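Local coordinates for protein toxin 2A (Paenibacillus larvae, PDB 5URP) that transfers ADP-ribose, probably from NAD+ to a protein of the host, as a virulence factor, at residues 30-41 and 178-189. Sequence-based numbering, arbitrary orientation.
Sequences KEKAKKWGKKEY and YVDPISYYPGQL
The loop leading into the presumed catalytic strand of this ADP-ribosyltransferase folds against an N-terminal helix, Y178 and L189 at its two ends meeting G37 and A33 on helix 30-45. The Y178 ring lies flat on the helix backbone in a CH-pi contact: G37 CA stands 3.6 Å from the ring centroid, only 12° off the normal. With no side chain at G37, the ring can come this close; D180 N lies over the opposite face. One turn on, Y41 has CG anti to its own N (chi1 179°), which directs the phenol along the loop. P181 CB sits over one face of the Y41 ring, offset toward its rim, 4.1 Å from the centroid, while I182 CG2 approaches the phenol end obliquely. The buried carbonyl of Y178 has no polar partner in the model. Toward the start of the helix, L189 CD1 packs on A33 CB at 3.7 Å, and the leucine runs aslant the aliphatic part of K30.

D180 organises the polar side. D180 OD1 takes two backbone N-H groups, from G187 N (2.9 Å) on the syn lone pair and from L189 N (3.0 Å) above the carboxylate plane, drawing the far end of the loop back to its beginning. D180 OD2, 4.0 Å from K34 NZ and too far for a salt bridge, accepts from two waters; one is also hydrogen-bonded to K34 NZ, the other, which joins Y178 OH, holds K34 NZ only weakly. The Q188-x-E190 sequence at the loop's end matches the QxE signature of C3-like toxins, consistent with an ADP-ribosylating turn-turn (ARTT) loop.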
loop_
_atom_site.group_PDB
_atom_site.type_symbol
_atom_site.label_atom_id
_atom_site.label_comp_id
_atom_site.label_asym_id
_atom_site.label_seq_id
_atom_site.Cartn_x
_atom_site.Cartn_y
_atom_site.Cartn_z
ATOM N N LYS A 30 0.810 -1.123 -17.468
ATOM C CA LYS A 30 0.106 0.067 -17.004
ATOM C C LYS A 30 -1.158 0.333 -17.817
ATOM O O LYS A 30 -2.164 0.777 -17.262
ATOM C CB LYS A 30 1.051 1.266 -17.081
ATOM C CG LYS A 30 0.857 2.314 -16.050
ATOM C CD LYS A 30 2.011 3.302 -16.040
ATOM C CE LYS A 30 1.821 4.324 -14.915
ATOM N NZ LYS A 30 2.968 5.261 -14.753
ATOM N N GLU A 31 -1.140 0.070 -19.130
ATOM C CA GLU A 31 -2.329 0.394 -19.922
ATOM C C GLU A 31 -3.497 -0.525 -19.578
ATOM O O GLU A 31 -4.629 -0.053 -19.393
ATOM C CB GLU A 31 -2.001 0.357 -21.417
ATOM C CG GLU A 31 -1.230 1.595 -21.866
ATOM C CD GLU A 31 -1.875 2.898 -21.369
ATOM O OE1 GLU A 31 -3.059 3.145 -21.691
ATOM O OE2 GLU A 31 -1.211 3.656 -20.626
ATOM N N LYS A 32 -3.239 -1.827 -19.425
ATOM C CA LYS A 32 -4.286 -2.742 -18.973
ATOM C C LYS A 32 -4.781 -2.386 -17.572
ATOM O O LYS A 32 -5.995 -2.405 -17.312
ATOM C CB LYS A 32 -3.782 -4.185 -18.994
ATOM C CG LYS A 32 -3.950 -4.910 -20.331
ATOM C CD LYS A 32 -3.450 -6.359 -20.255
ATOM C CE LYS A 32 -4.277 -7.242 -19.306
ATOM N NZ LYS A 32 -5.644 -7.562 -19.832
ATOM N N ALA A 33 -3.857 -2.074 -16.656
ATOM C CA ALA A 33 -4.218 -1.774 -15.272
ATOM C C ALA A 33 -5.113 -0.546 -15.196
ATOM O O ALA A 33 -6.110 -0.530 -14.464
ATOM C CB ALA A 33 -2.950 -1.548 -14.442
ATOM N N LYS A 34 -4.778 0.482 -15.965
ATOM C CA LYS A 34 -5.533 1.724 -15.949
ATOM C C LYS A 34 -6.984 1.499 -16.387
ATOM O O LYS A 34 -7.917 2.042 -15.779
ATOM C CB LYS A 34 -4.811 2.721 -16.838
ATOM C CG LYS A 34 -4.935 4.166 -16.485
ATOM C CD LYS A 34 -3.871 4.958 -17.248
ATOM C CE LYS A 34 -4.423 6.242 -17.853
ATOM N NZ LYS A 34 -4.710 7.294 -16.836
ATOM N N LYS A 35 -7.202 0.684 -17.422
ATOM C CA LYS A 35 -8.571 0.416 -17.875
ATOM C C LYS A 35 -9.400 -0.284 -16.801
ATOM O O LYS A 35 -10.595 0.022 -16.626
ATOM C CB LYS A 35 -8.539 -0.434 -19.149
ATOM C CG LYS A 35 -9.909 -0.992 -19.577
ATOM C CD LYS A 35 -9.882 -1.570 -21.002
ATOM C CE LYS A 35 -11.286 -1.926 -21.487
ATOM N NZ LYS A 35 -12.237 -0.757 -21.442
ATOM N N TRP A 36 -8.805 -1.264 -16.111
ATOM C CA TRP A 36 -9.502 -2.001 -15.060
ATOM C C TRP A 36 -9.813 -1.092 -13.889
ATOM O O TRP A 36 -10.941 -1.084 -13.371
ATOM C CB TRP A 36 -8.649 -3.179 -14.603
ATOM C CG TRP A 36 -9.245 -3.996 -13.508
ATOM C CD1 TRP A 36 -9.989 -5.141 -13.653
ATOM C CD2 TRP A 36 -9.146 -3.761 -12.095
ATOM N NE1 TRP A 36 -10.352 -5.628 -12.422
ATOM C CE2 TRP A 36 -9.862 -4.802 -11.450
ATOM C CE3 TRP A 36 -8.536 -2.775 -11.313
ATOM C CZ2 TRP A 36 -9.972 -4.883 -10.065
ATOM C CZ3 TRP A 36 -8.656 -2.852 -9.938
ATOM C CH2 TRP A 36 -9.354 -3.904 -9.327
ATOM N N GLY A 37 -8.822 -0.306 -13.465
ATOM C CA GLY A 37 -9.021 0.549 -12.309
ATOM C C GLY A 37 -10.082 1.604 -12.546
ATOM O O GLY A 37 -10.886 1.901 -11.660
ATOM N N LYS A 38 -10.111 2.172 -13.750
ATOM C CA LYS A 38 -11.103 3.197 -14.060
ATOM C C LYS A 38 -12.531 2.661 -13.983
ATOM O O LYS A 38 -13.447 3.410 -13.643
ATOM C CB LYS A 38 -10.849 3.784 -15.435
ATOM C CG LYS A 38 -9.660 4.705 -15.489
ATOM C CD LYS A 38 -9.457 5.214 -16.892
ATOM C CE LYS A 38 -8.246 6.115 -17.002
ATOM N NZ LYS A 38 -7.890 6.383 -18.422
ATOM N N LYS A 39 -12.739 1.377 -14.286
ATOM C CA LYS A 39 -14.068 0.784 -14.131
ATOM C C LYS A 39 -14.471 0.719 -12.667
ATOM O O LYS A 39 -15.636 0.960 -12.326
ATOM C CB LYS A 39 -14.091 -0.613 -14.741
ATOM C CG LYS A 39 -14.053 -0.617 -16.248
ATOM C CD LYS A 39 -14.065 -2.036 -16.750
ATOM C CE LYS A 39 -13.735 -2.111 -18.221
ATOM N NZ LYS A 39 -14.468 -3.271 -18.831
ATOM N N GLU A 40 -13.527 0.372 -11.793
ATOM C CA GLU A 40 -13.788 0.407 -10.362
ATOM C C GLU A 40 -14.044 1.840 -9.892
ATOM O O GLU A 40 -14.988 2.083 -9.125
ATOM C CB GLU A 40 -12.617 -0.258 -9.612
ATOM C CG GLU A 40 -12.506 -1.811 -9.850
ATOM C CD GLU A 40 -13.298 -2.684 -8.828
ATOM O OE1 GLU A 40 -13.566 -2.207 -7.708
ATOM O OE2 GLU A 40 -13.614 -3.864 -9.136
ATOM N N TYR A 41 -13.245 2.813 -10.376
ATOM C CA TYR A 41 -13.435 4.203 -9.952
ATOM C C TYR A 41 -14.766 4.748 -10.457
ATOM O O TYR A 41 -15.447 5.492 -9.743
ATOM C CB TYR A 41 -12.289 5.128 -10.423
ATOM C CG TYR A 41 -12.525 6.572 -9.988
ATOM C CD1 TYR A 41 -12.347 6.945 -8.671
ATOM C CD2 TYR A 41 -13.007 7.537 -10.870
ATOM C CE1 TYR A 41 -12.619 8.221 -8.231
ATOM C CE2 TYR A 41 -13.265 8.852 -10.438
ATOM C CZ TYR A 41 -13.084 9.170 -9.105
ATOM O OH TYR A 41 -13.357 10.432 -8.609
ATOM N N TYR A 178 -9.599 2.745 -6.203
ATOM C CA TYR A 178 -8.679 3.163 -7.258
ATOM C C TYR A 178 -8.749 4.680 -7.321
ATOM O O TYR A 178 -9.744 5.230 -7.791
ATOM C CB TYR A 178 -9.071 2.544 -8.589
ATOM C CG TYR A 178 -8.130 2.908 -9.700
ATOM C CD1 TYR A 178 -6.829 2.422 -9.705
ATOM C CD2 TYR A 178 -8.531 3.732 -10.736
ATOM C CE1 TYR A 178 -5.934 2.745 -10.743
ATOM C CE2 TYR A 178 -7.638 4.073 -11.783
ATOM C CZ TYR A 178 -6.353 3.563 -11.767
ATOM O OH TYR A 178 -5.501 3.889 -12.802
ATOM N N VAL A 179 -7.693 5.362 -6.856
ATOM C CA VAL A 179 -7.754 6.807 -6.696
ATOM C C VAL A 179 -7.009 7.576 -7.789
ATOM O O VAL A 179 -7.039 8.804 -7.757
ATOM C CB VAL A 179 -7.242 7.244 -5.302
ATOM C CG1 VAL A 179 -8.096 6.626 -4.163
ATOM C CG2 VAL A 179 -5.770 6.912 -5.110
ATOM N N ASP A 180 -6.396 6.904 -8.760
ATOM C CA ASP A 180 -5.601 7.614 -9.767
ATOM C C ASP A 180 -6.354 8.736 -10.472
ATOM O O ASP A 180 -5.732 9.767 -10.778
ATOM C CB ASP A 180 -5.083 6.602 -10.802
ATOM C CG ASP A 180 -4.004 7.194 -11.698
ATOM O OD1 ASP A 180 -2.846 7.244 -11.239
ATOM O OD2 ASP A 180 -4.335 7.587 -12.842
ATOM N N PRO A 181 -7.648 8.611 -10.783
ATOM C CA PRO A 181 -8.314 9.695 -11.513
ATOM C C PRO A 181 -8.448 10.988 -10.727
ATOM O O PRO A 181 -8.681 12.036 -11.352
ATOM C CB PRO A 181 -9.681 9.094 -11.862
ATOM C CG PRO A 181 -9.444 7.604 -11.870
ATOM C CD PRO A 181 -8.480 7.388 -10.733
ATOM N N ILE A 182 -8.305 10.963 -9.395
ATOM C CA ILE A 182 -8.313 12.183 -8.589
ATOM C C ILE A 182 -7.029 12.353 -7.790
ATOM O O ILE A 182 -6.917 13.282 -6.989
ATOM C CB ILE A 182 -9.548 12.266 -7.665
ATOM C CG1 ILE A 182 -9.596 11.084 -6.681
ATOM C CG2 ILE A 182 -10.828 12.368 -8.495
ATOM C CD1 ILE A 182 -10.683 11.256 -5.587
ATOM N N SER A 183 -6.012 11.556 -8.084
ATOM C CA SER A 183 -4.769 11.660 -7.357
ATOM C C SER A 183 -4.029 12.917 -7.785
ATOM O O SER A 183 -4.131 13.362 -8.924
ATOM C CB SER A 183 -3.865 10.472 -7.649
ATOM O OG SER A 183 -2.628 10.658 -6.972
ATOM N N TYR A 184 -3.264 13.447 -6.853
ATOM C CA TYR A 184 -2.341 14.534 -7.157
ATOM C C TYR A 184 -1.196 14.081 -8.063
ATOM O O TYR A 184 -0.539 14.940 -8.694
ATOM C CB TYR A 184 -1.806 15.093 -5.849
ATOM C CG TYR A 184 -1.049 16.379 -6.024
ATOM C CD1 TYR A 184 -1.716 17.569 -6.143
ATOM C CD2 TYR A 184 0.337 16.397 -6.086
ATOM C CE1 TYR A 184 -1.017 18.778 -6.318
ATOM C CE2 TYR A 184 1.044 17.570 -6.272
ATOM C CZ TYR A 184 0.370 18.766 -6.386
ATOM O OH TYR A 184 1.029 19.949 -6.556
ATOM N N TYR A 185 -0.919 12.771 -8.116
ATOM C CA TYR A 185 0.153 12.179 -8.922
ATOM C C TYR A 185 -0.438 11.148 -9.878
ATOM O O TYR A 185 -0.263 9.930 -9.703
ATOM C CB TYR A 185 1.215 11.546 -8.031
ATOM C CG TYR A 185 1.916 12.515 -7.119
ATOM C CD1 TYR A 185 2.861 13.385 -7.609
ATOM C CD2 TYR A 185 1.641 12.563 -5.752
ATOM C CE1 TYR A 185 3.515 14.276 -6.786
ATOM C CE2 TYR A 185 2.313 13.427 -4.923
ATOM C CZ TYR A 185 3.239 14.293 -5.440
ATOM O OH TYR A 185 3.949 15.198 -4.657
ATOM N N PRO A 186 -1.168 11.601 -10.887
ATOM C CA PRO A 186 -1.697 10.674 -11.889
ATOM C C PRO A 186 -0.572 9.895 -12.560
ATOM O O PRO A 186 0.479 10.443 -12.898
ATOM C CB PRO A 186 -2.428 11.593 -12.876
ATOM C CG PRO A 186 -1.833 12.957 -12.659
ATOM C CD PRO A 186 -1.520 12.997 -11.190
ATOM N N GLY A 187 -0.813 8.608 -12.761
ATOM C CA GLY A 187 0.171 7.674 -13.247
ATOM C C GLY A 187 0.688 6.727 -12.191
ATOM O O GLY A 187 1.309 5.716 -12.544
ATOM N N GLN A 188 0.433 6.997 -10.905
ATOM C CA GLN A 188 0.862 6.080 -9.867
ATOM C C GLN A 188 -0.032 4.849 -9.802
ATOM O O GLN A 188 0.377 3.839 -9.220
ATOM C CB GLN A 188 0.883 6.769 -8.505
ATOM C CG GLN A 188 1.980 7.840 -8.431
ATOM C CD GLN A 188 2.201 8.370 -7.042
ATOM O OE1 GLN A 188 1.296 8.415 -6.217
ATOM N NE2 GLN A 188 3.421 8.832 -6.786
ATOM N N LEU A 189 -1.208 4.921 -10.420
ATOM C CA LEU A 189 -2.184 3.818 -10.472
ATOM C C LEU A 189 -2.475 3.279 -9.066
ATOM O O LEU A 189 -2.471 2.071 -8.823
ATOM C CB LEU A 189 -1.743 2.682 -11.394
ATOM C CG LEU A 189 -1.356 3.030 -12.834
ATOM C CD1 LEU A 189 -1.460 1.795 -13.711
ATOM C CD2 LEU A 189 -2.125 4.198 -13.406
HETATM O O HOH W 1 -6.316 6.187 -14.123
HETATM O O HOH W 2 -2.977 7.994 -15.119
#